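Local coordinates for 1H-3-hydroxy-4-oxoquinoline 2,4-dioxygenase (PDB 3IBT), which catalyses the cofactor-independent, ring-cleaving dioxygenation of 3-hydroxy-1H-quinolin-4-one to N-formylanthranilate and carbon monoxide, at residues W178-A181 against C182-I185; W130-L133 against A134-Q137; P139-Y142 against V143-R146. All blocks are in the same frame, centred on the assembly; numbering follows the deposited sequence.

Interaction 1 of 3, residues W178-A181 against C182-I185; sequences WQRA and CREI
Two backbone N-H groups converge on Gln-179 O. Arg-183 N gives Gln-179 O the nearly straight i to i+4 bond at 3.0 Å (169° at the hydrogen), while Cys-182 N adds a bent, weak one. Glu-184 N and Ile-185 N continue the ladder to Arg-180 O and Ala-181 O, making this a regular alpha-helical turn of helix 175-192. That helix belongs to the helical insertion between strands 115-119 and 207-212, the cap of the alpha/beta-hydrolase fold. On its polar flank, the bent chain of Arg-183 lays its guanidinium beside the stem of Arg-180: Arg-183 NH2 lies 3.4 Å from Arg-180 CD, and Arg-180 CA sits over one face of the group, toward its rim. Arg-183 NH2 also reaches Glu-184 OE2 at 3.0 Å in a salt bridge that uses the anti lone pair of that oxygen, and forms another with Asp-67. These carboxylates on Arg-183 probably ease the approach of the like charge of Arg-180, whose guanidinium makes a cation-pi contact with Phe-68. A leucine in place of Arg-183 would probably leave Glu-184 and Asp-67 without their shared cation. Compact Ala-181 is buried, near Trp-30, which binds substrate by similarity, and the side chain of Ile-185 packs on Phe-129 and Leu-133 of helix 127-135. Trp-178 holds its indole anti to the backbone N (chi1 -175°), against Arg-146 and Phe-149 of helix 142-154. A small, polarisable thiol fits above this indole: Cys-182 SG stands over one face in a sulfur-aromatic contact, 4.4 Å from the centroid of the five-membered ring and 4.0 Å from Trp-178 NE1.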
ATOM      1  N   TRP A 178       6.403  -4.150  13.628  1.00 74.86           N
ATOM      2  CA  TRP A 178       5.069  -4.714  13.607  1.00 73.97           C
ATOM      3  C   TRP A 178       4.101  -3.854  14.464  1.00 73.72           C
ATOM      4  O   TRP A 178       2.907  -3.651  14.136  1.00 73.59           O
ATOM      5  CB  TRP A 178       5.064  -6.191  14.060  1.00 73.57           C
ATOM      6  CG  TRP A 178       3.673  -6.745  13.909  1.00 73.93           C
ATOM      7  CD1 TRP A 178       2.786  -6.991  14.902  1.00 72.84           C
ATOM      8  CD2 TRP A 178       2.981  -7.017  12.675  1.00 72.73           C
ATOM      9  NE1 TRP A 178       1.597  -7.442  14.375  1.00 72.50           N
ATOM     10  CE2 TRP A 178       1.690  -7.459  13.010  1.00 73.18           C
ATOM     11  CE3 TRP A 178       3.337  -6.949  11.326  1.00 73.26           C
ATOM     12  CZ2 TRP A 178       0.739  -7.827  12.039  1.00 73.30           C
ATOM     13  CZ3 TRP A 178       2.389  -7.299  10.360  1.00 72.08           C
ATOM     14  CH2 TRP A 178       1.114  -7.737  10.725  1.00 72.53           C
ATOM     15  N   GLN A 179       4.653  -3.339  15.555  1.00 72.57           N
ATOM     16  CA  GLN A 179       3.896  -2.606  16.539  1.00 71.41           C
ATOM     17  C   GLN A 179       3.647  -1.200  16.073  1.00 71.03           C
ATOM     18  O   GLN A 179       2.512  -0.752  16.094  1.00 71.56           O
ATOM     19  CB  GLN A 179       4.630  -2.609  17.867  1.00 71.09           C
ATOM     20  CG  GLN A 179       4.613  -3.975  18.545  1.00 69.89           C
ATOM     21  CD  GLN A 179       5.584  -4.066  19.715  1.00 68.34           C
ATOM     22  OE1 GLN A 179       6.126  -3.056  20.179  1.00 65.77           O
ATOM     23  NE2 GLN A 179       5.800  -5.286  20.206  1.00 67.05           N
ATOM     24  N   ARG A 180       4.694  -0.498  15.642  1.00 70.23           N
ATOM     25  CA  ARG A 180       4.492   0.845  15.106  1.00 69.36           C
ATOM     26  C   ARG A 180       3.337   0.815  14.084  1.00 68.74           C
ATOM     27  O   ARG A 180       2.465   1.692  14.076  1.00 68.12           O
ATOM     28  CB  ARG A 180       5.779   1.429  14.499  1.00 68.93           C
ATOM     29  CG  ARG A 180       5.525   2.764  13.765  1.00 69.82           C
ATOM     30  CD  ARG A 180       6.499   3.892  14.064  1.00 72.46           C
ATOM     31  NE  ARG A 180       7.828   3.595  13.538  1.00 74.57           N
ATOM     32  CZ  ARG A 180       8.818   3.072  14.255  1.00 74.18           C
ATOM     33  NH1 ARG A 180       9.984   2.817  13.677  1.00 75.21           N
ATOM     34  NH2 ARG A 180       8.641   2.800  15.543  1.00 73.10           N
ATOM     35  N   ALA A 181       3.341  -0.236  13.268  1.00 68.19           N
ATOM     36  CA  ALA A 181       2.408  -0.402  12.195  1.00 68.21           C
ATOM     37  C   ALA A 181       0.988  -0.397  12.746  1.00 68.11           C
ATOM     38  O   ALA A 181       0.074   0.242  12.202  1.00 67.47           O
ATOM     39  CB  ALA A 181       2.694  -1.697  11.492  1.00 68.63           C
ATOM     40  N   CYS A 182       0.827  -1.089  13.861  1.00 67.96           N
ATOM     41  CA  CYS A 182      -0.481  -1.204  14.456  1.00 68.10           C
ATOM     42  C   CYS A 182      -0.926   0.087  15.105  1.00 67.44           C
ATOM     43  O   CYS A 182      -2.057   0.526  14.887  1.00 67.67           O
ATOM     44  CB  CYS A 182      -0.558  -2.419  15.367  1.00 67.94           C
ATOM     45  SG  CYS A 182      -0.310  -3.885  14.316  1.00 69.62           S
ATOM     46  N   ARG A 183      -0.024   0.738  15.822  1.00 66.82           N
ATOM     47  CA  ARG A 183      -0.348   2.022  16.398  1.00 66.53           C
ATOM     48  C   ARG A 183      -0.781   2.944  15.282  1.00 65.93           C
ATOM     49  O   ARG A 183      -1.755   3.706  15.401  1.00 65.58           O
ATOM     50  CB  ARG A 183       0.874   2.655  17.020  1.00 67.16           C
ATOM     51  CG  ARG A 183       1.428   2.042  18.256  1.00 68.25           C
ATOM     52  CD  ARG A 183       2.308   3.103  18.841  1.00 70.80           C
ATOM     53  NE  ARG A 183       2.752   4.016  17.769  1.00 71.10           N
ATOM     54  CZ  ARG A 183       4.029   4.150  17.384  1.00 71.53           C
ATOM     55  NH1 ARG A 183       5.021   3.434  17.987  1.00 72.22           N
ATOM     56  NH2 ARG A 183       4.319   5.015  16.403  1.00 70.91           N
ATOM     57  N   GLU A 184      -0.048   2.880  14.187  1.00 65.40           N
ATOM     58  CA  GLU A 184      -0.279   3.841  13.149  1.00 65.76           C
ATOM     59  C   GLU A 184      -1.532   3.609  12.386  1.00 65.56           C
ATOM     60  O   GLU A 184      -2.269   4.558  12.147  1.00 65.33           O
ATOM     61  CB  GLU A 184       0.908   3.941  12.220  1.00 66.06           C
ATOM     62  CG  GLU A 184       2.060   4.577  12.935  1.00 67.84           C
ATOM     63  CD  GLU A 184       1.653   5.872  13.592  1.00 70.19           C
ATOM     64  OE1 GLU A 184       0.905   6.662  12.964  1.00 71.12           O
ATOM     65  OE2 GLU A 184       2.078   6.090  14.743  1.00 73.19           O
ATOM     66  N   ILE A 185      -1.771   2.357  12.008  1.00 65.69           N
ATOM     67  CA  ILE A 185      -2.963   2.009  11.259  1.00 66.09           C
ATOM     68  C   ILE A 185      -4.170   2.335  12.132  1.00 66.94           C
ATOM     69  O   ILE A 185      -5.145   3.010  11.691  1.00 65.88           O
ATOM     70  CB  ILE A 185      -2.974   0.505  10.874  1.00 66.63           C
ATOM     71  CG1 ILE A 185      -1.819   0.149   9.918  1.00 65.72           C
ATOM     72  CG2 ILE A 185      -4.346   0.107  10.266  1.00 65.85           C
ATOM     73  CD1 ILE A 185      -1.576  -1.351   9.734  1.00 65.07           C
TER

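Interaction 2 of 3, residues W130-L133 against A134-Q137; sequences WQQL and AEGQ
Helical i to i+4 bonds join 130-133 to 134-137, among them Glu-135 N to Gln-131 O at 2.7 Å and Gly-136 N to Gln-132 O at 2.9 Å. The pattern then changes. Gln-137 N turns back to Ala-134 O, and Leu-133 O is met instead by an amide from the side chain, Gln-137 NE2, at 3.2 Å. This donor comes from above the carbonyl plane, 48° out of it. With CG of Gln-137 beside its backbone N (chi1 -62°), the extended chain carries NE2 to that oxygen. Glutamine suits the place, since NE2 also donates to Glu-186 of helix 175-192. The side chain of Leu-133 packs on Phe-149 of helix 142-154. On the outer side, Glu-135 bends at chi2 and brings OE2 against the aliphatic part of Gln-131, 3.3 Å from CG, with the carboxylate and amide planes turned 32° apart. Here the carboxylate meets methylene rather than an amide donor. The chemistry therefore divides: Gln-131 and Glu-135 touch without a polar bond, whereas one amide nitrogen, Gln-137 NE2, donating both to Leu-133 O and to Glu-186, joins helix 127-135 to helix 175-192.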
ATOM      1  N   TRP A 130     -10.179  -4.336  14.629  1.00 66.55           N
ATOM      2  CA  TRP A 130      -9.798  -3.588  15.806  1.00 66.76           C
ATOM      3  C   TRP A 130      -9.104  -4.438  16.841  1.00 66.97           C
ATOM      4  O   TRP A 130      -8.223  -3.961  17.539  1.00 66.66           O
ATOM      5  CB  TRP A 130     -11.036  -3.025  16.460  1.00 66.85           C
ATOM      6  CG  TRP A 130     -11.648  -1.988  15.666  1.00 66.54           C
ATOM      7  CD1 TRP A 130     -12.836  -2.036  15.016  1.00 66.25           C
ATOM      8  CD2 TRP A 130     -11.100  -0.718  15.415  1.00 67.12           C
ATOM      9  NE1 TRP A 130     -13.072  -0.850  14.379  1.00 66.18           N
ATOM     10  CE2 TRP A 130     -12.014  -0.022  14.611  1.00 66.51           C
ATOM     11  CE3 TRP A 130      -9.920  -0.085  15.809  1.00 67.79           C
ATOM     12  CZ2 TRP A 130     -11.790   1.270  14.190  1.00 67.96           C
ATOM     13  CZ3 TRP A 130      -9.696   1.194  15.386  1.00 66.89           C
ATOM     14  CH2 TRP A 130     -10.626   1.868  14.592  1.00 65.88           C
ATOM     15  N   GLN A 131      -9.532  -5.686  16.969  1.00 67.31           N
ATOM     16  CA  GLN A 131      -8.876  -6.578  17.899  1.00 68.26           C
ATOM     17  C   GLN A 131      -7.450  -6.871  17.488  1.00 69.00           C
ATOM     18  O   GLN A 131      -6.535  -6.773  18.289  1.00 68.96           O
ATOM     19  CB  GLN A 131      -9.639  -7.882  18.051  1.00 68.19           C
ATOM     20  CG  GLN A 131      -9.237  -8.657  19.311  1.00 67.86           C
ATOM     21  CD  GLN A 131     -10.206  -9.765  19.643  1.00 67.56           C
ATOM     22  OE1 GLN A 131     -10.761 -10.409  18.739  1.00 66.95           O
ATOM     23  NE2 GLN A 131     -10.432  -9.994  20.944  1.00 68.46           N
ATOM     24  N   GLN A 132      -7.275  -7.237  16.227  1.00 70.59           N
ATOM     25  CA  GLN A 132      -5.977  -7.659  15.719  1.00 71.87           C
ATOM     26  C   GLN A 132      -4.991  -6.507  15.758  1.00 72.47           C
ATOM     27  O   GLN A 132      -3.777  -6.719  15.896  1.00 73.02           O
ATOM     28  CB  GLN A 132      -6.091  -8.172  14.295  1.00 72.10           C
ATOM     29  CG  GLN A 132      -7.228  -9.142  14.030  1.00 73.02           C
ATOM     30  CD  GLN A 132      -7.175  -9.655  12.603  1.00 75.06           C
ATOM     31  OE1 GLN A 132      -7.920  -9.197  11.735  1.00 76.09           O
ATOM     32  NE2 GLN A 132      -6.246 -10.574  12.338  1.00 77.35           N
ATOM     33  N   LEU A 133      -5.513  -5.290  15.646  1.00 72.84           N
ATOM     34  CA  LEU A 133      -4.680  -4.132  15.843  1.00 73.32           C
ATOM     35  C   LEU A 133      -4.222  -4.028  17.304  1.00 74.06           C
ATOM     36  O   LEU A 133      -3.102  -3.555  17.604  1.00 75.28           O
ATOM     37  CB  LEU A 133      -5.385  -2.878  15.377  1.00 73.00           C
ATOM     38  CG  LEU A 133      -5.598  -2.872  13.869  1.00 73.62           C
ATOM     39  CD1 LEU A 133      -6.361  -1.634  13.533  1.00 75.67           C
ATOM     40  CD2 LEU A 133      -4.293  -2.927  13.073  1.00 72.96           C
ATOM     41  N   ALA A 134      -5.052  -4.497  18.226  1.00 74.00           N
ATOM     42  CA  ALA A 134      -4.639  -4.509  19.628  1.00 73.48           C
ATOM     43  C   ALA A 134      -3.702  -5.689  19.894  1.00 73.35           C
ATOM     44  O   ALA A 134      -2.616  -5.493  20.420  1.00 73.73           O
ATOM     45  CB  ALA A 134      -5.837  -4.533  20.539  1.00 73.39           C
ATOM     46  N   GLU A 135      -4.100  -6.906  19.517  1.00 73.21           N
ATOM     47  CA  GLU A 135      -3.212  -8.071  19.653  1.00 73.06           C
ATOM     48  C   GLU A 135      -1.836  -7.673  19.151  1.00 72.02           C
ATOM     49  O   GLU A 135      -0.841  -7.791  19.862  1.00 71.45           O
ATOM     50  CB  GLU A 135      -3.740  -9.254  18.846  1.00 73.36           C
ATOM     51  CG  GLU A 135      -4.584 -10.228  19.651  1.00 76.22           C
ATOM     52  CD  GLU A 135      -5.814 -10.734  18.874  1.00 80.19           C
ATOM     53  OE1 GLU A 135      -5.740 -10.883  17.625  1.00 82.65           O
ATOM     54  OE2 GLU A 135      -6.870 -10.974  19.511  1.00 81.36           O
ATOM     55  N   GLY A 136      -1.827  -7.150  17.931  1.00 70.90           N
ATOM     56  CA  GLY A 136      -0.653  -6.582  17.325  1.00 70.27           C
ATOM     57  C   GLY A 136       0.335  -5.759  18.143  1.00 70.05           C
ATOM     58  O   GLY A 136       1.526  -5.790  17.835  1.00 70.47           O
ATOM     59  N   GLN A 137      -0.106  -5.014  19.162  1.00 69.06           N
ATOM     60  CA  GLN A 137       0.814  -4.074  19.827  1.00 68.40           C
ATOM     61  C   GLN A 137       1.340  -4.583  21.159  1.00 68.35           C
ATOM     62  O   GLN A 137       2.120  -3.898  21.840  1.00 67.97           O
ATOM     63  CB  GLN A 137       0.186  -2.700  20.030  1.00 68.06           C
ATOM     64  CG  GLN A 137      -0.196  -1.990  18.754  1.00 68.71           C
ATOM     65  CD  GLN A 137      -0.997  -0.717  19.012  1.00 69.01           C
ATOM     66  OE1 GLN A 137      -0.547   0.151  19.758  1.00 70.26           O
ATOM     67  NE2 GLN A 137      -2.196  -0.615  18.414  1.00 66.25           N
TER

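Interaction 3 of 3, residues P139-Y142 against V143-R146; sequences PTEY and VAGR
The phenol ring of Tyr-142 and the isopropyl group of Val-143 cross at an angle, touching through one ring corner: Tyr-142 CE1 lies 3.9 Å from Val-143 CG1. What brings them together is the first torsion of Tyr-142 (chi1 61°), which sets the ring between its own N and carbonyl carbon and turns it toward Val-143. A beta-branched valine offers a methyl group to this corner. On another side, Pro-139 O lies in the plane of the ring at its edge, and Gln-179 of helix 175-192 packs against the same tyrosine. Glu-141 reaches Ala-144, three residues on, its OE1 3.8 Å from Ala-144 CB, a contact of carboxylate with methyl. Beneath the side chains, Tyr-142 O accepts the nearly straight helical bond of Arg-146 N at 2.8 Å and a weak one from Gly-145 N. Gly-145, buried and without a side chain, suits the face turned to helix 127-135. The segments thus join the loop after helix 127-135 to helix 142-154, and across them the hydrogen bonds are all made by the backbone, while the side chains meet by van der Waals contact.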
ATOM      1  N   PRO A 139       3.468  -6.072  23.747  1.00 68.02           N
ATOM      2  CA  PRO A 139       4.937  -6.153  23.833  1.00 68.31           C
ATOM      3  C   PRO A 139       5.538  -7.555  23.947  1.00 68.86           C
ATOM      4  O   PRO A 139       6.732  -7.784  23.551  1.00 69.02           O
ATOM      5  CB  PRO A 139       5.275  -5.342  25.096  1.00 67.69           C
ATOM      6  CG  PRO A 139       3.993  -5.070  25.755  1.00 67.71           C
ATOM      7  CD  PRO A 139       2.926  -5.123  24.735  1.00 67.87           C
ATOM      8  N   THR A 140       4.730  -8.486  24.469  1.00 69.59           N
ATOM      9  CA  THR A 140       5.239  -9.814  24.751  1.00 70.70           C
ATOM     10  C   THR A 140       4.708 -10.839  23.768  1.00 71.26           C
ATOM     11  O   THR A 140       5.291 -11.911  23.625  1.00 71.66           O
ATOM     12  CB  THR A 140       4.863 -10.249  26.179  1.00 70.85           C
ATOM     13  OG1 THR A 140       4.379  -9.073  26.922  1.00 70.73           O
ATOM     14  CG2 THR A 140       6.106 -10.920  26.944  1.00 71.42           C
ATOM     15  N   GLU A 141       3.605 -10.517  23.095  1.00 71.92           N
ATOM     16  CA  GLU A 141       2.935 -11.485  22.221  1.00 72.85           C
ATOM     17  C   GLU A 141       2.430 -10.883  20.920  1.00 72.96           C
ATOM     18  O   GLU A 141       1.441 -11.350  20.327  1.00 72.20           O
ATOM     19  CB  GLU A 141       1.794 -12.178  22.956  1.00 73.12           C
ATOM     20  CG  GLU A 141       2.252 -13.313  23.876  1.00 74.90           C
ATOM     21  CD  GLU A 141       1.226 -14.434  23.978  1.00 76.98           C
ATOM     22  OE1 GLU A 141       0.420 -14.592  23.005  1.00 78.03           O
ATOM     23  OE2 GLU A 141       1.236 -15.151  25.023  1.00 77.34           O
ATOM     24  N   TYR A 142       3.144  -9.853  20.475  1.00 73.61           N
ATOM     25  CA  TYR A 142       2.887  -9.238  19.184  1.00 74.39           C
ATOM     26  C   TYR A 142       2.846 -10.261  18.058  1.00 74.25           C
ATOM     27  O   TYR A 142       2.063 -10.119  17.151  1.00 75.49           O
ATOM     28  CB  TYR A 142       3.889  -8.111  18.884  1.00 74.87           C
ATOM     29  CG  TYR A 142       5.357  -8.509  18.823  1.00 75.50           C
ATOM     30  CD1 TYR A 142       5.943  -8.934  17.617  1.00 75.60           C
ATOM     31  CD2 TYR A 142       6.169  -8.413  19.956  1.00 75.75           C
ATOM     32  CE1 TYR A 142       7.303  -9.287  17.547  1.00 75.73           C
ATOM     33  CE2 TYR A 142       7.543  -8.761  19.906  1.00 76.94           C
ATOM     34  CZ  TYR A 142       8.104  -9.195  18.697  1.00 76.91           C
ATOM     35  OH  TYR A 142       9.447  -9.542  18.652  1.00 76.19           O
ATOM     36  N   VAL A 143       3.669 -11.299  18.133  1.00 74.09           N
ATOM     37  CA  VAL A 143       3.648 -12.409  17.173  1.00 73.62           C
ATOM     38  C   VAL A 143       2.271 -13.044  16.960  1.00 73.51           C
ATOM     39  O   VAL A 143       1.785 -13.083  15.829  1.00 73.58           O
ATOM     40  CB  VAL A 143       4.668 -13.475  17.562  1.00 73.69           C
ATOM     41  CG1 VAL A 143       6.060 -12.970  17.252  1.00 73.54           C
ATOM     42  CG2 VAL A 143       4.564 -13.810  19.075  1.00 74.28           C
ATOM     43  N   ALA A 144       1.626 -13.498  18.030  1.00 73.33           N
ATOM     44  CA  ALA A 144       0.285 -14.057  17.931  1.00 73.78           C
ATOM     45  C   ALA A 144      -0.712 -13.105  17.216  1.00 74.51           C
ATOM     46  O   ALA A 144      -1.678 -13.550  16.573  1.00 74.70           O
ATOM     47  CB  ALA A 144      -0.212 -14.431  19.291  1.00 73.84           C
ATOM     48  N   GLY A 145      -0.461 -11.798  17.314  1.00 74.80           N
ATOM     49  CA  GLY A 145      -1.282 -10.774  16.647  1.00 74.47           C
ATOM     50  C   GLY A 145      -0.865 -10.617  15.211  1.00 74.56           C
ATOM     51  O   GLY A 145      -1.712 -10.479  14.321  1.00 74.94           O
ATOM     52  N   ARG A 146       0.446 -10.628  14.982  1.00 74.09           N
ATOM     53  CA  ARG A 146       0.964 -10.762  13.630  1.00 74.03           C
ATOM     54  C   ARG A 146       0.345 -11.992  12.981  1.00 73.54           C
ATOM     55  O   ARG A 146      -0.150 -11.907  11.876  1.00 74.21           O
ATOM     56  CB  ARG A 146       2.495 -10.891  13.608  1.00 73.95           C
ATOM     57  CG  ARG A 146       2.981 -12.037  12.687  1.00 74.37           C
ATOM     58  CD  ARG A 146       4.412 -12.395  12.901  1.00 73.54           C
ATOM     59  NE  ARG A 146       5.228 -11.205  12.687  1.00 75.18           N
ATOM     60  CZ  ARG A 146       6.471 -11.056  13.142  1.00 75.71           C
ATOM     61  NH1 ARG A 146       7.081 -12.034  13.827  1.00 73.54           N
ATOM     62  NH2 ARG A 146       7.110  -9.921  12.894  1.00 77.17           N
TER

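The three contacts sit in neighbouring parts of the helical cap. Their centres form a triangle: that of interaction 2 is about 9 Å from each of the others, while those of interactions 1 and 3 are about 12 Å apart. Interaction 1 touches both: Cys-182 CB rests 3.4 Å from Gln-137 CG, and Trp-178 CZ2 lies 3.3 Å from Arg-146 CA. Interactions 2 and 3 meet directly where Glu-135 CB packs on Gly-145 CA at 3.6 Å. The substrate site is closest to interaction 1, with the side chains of Trp-178 and Ala-181 about 4 Å from those of Trp-153 and Trp-30, respectively, both substrate residues by similarity; this is consistent with a cap bordering the pocket.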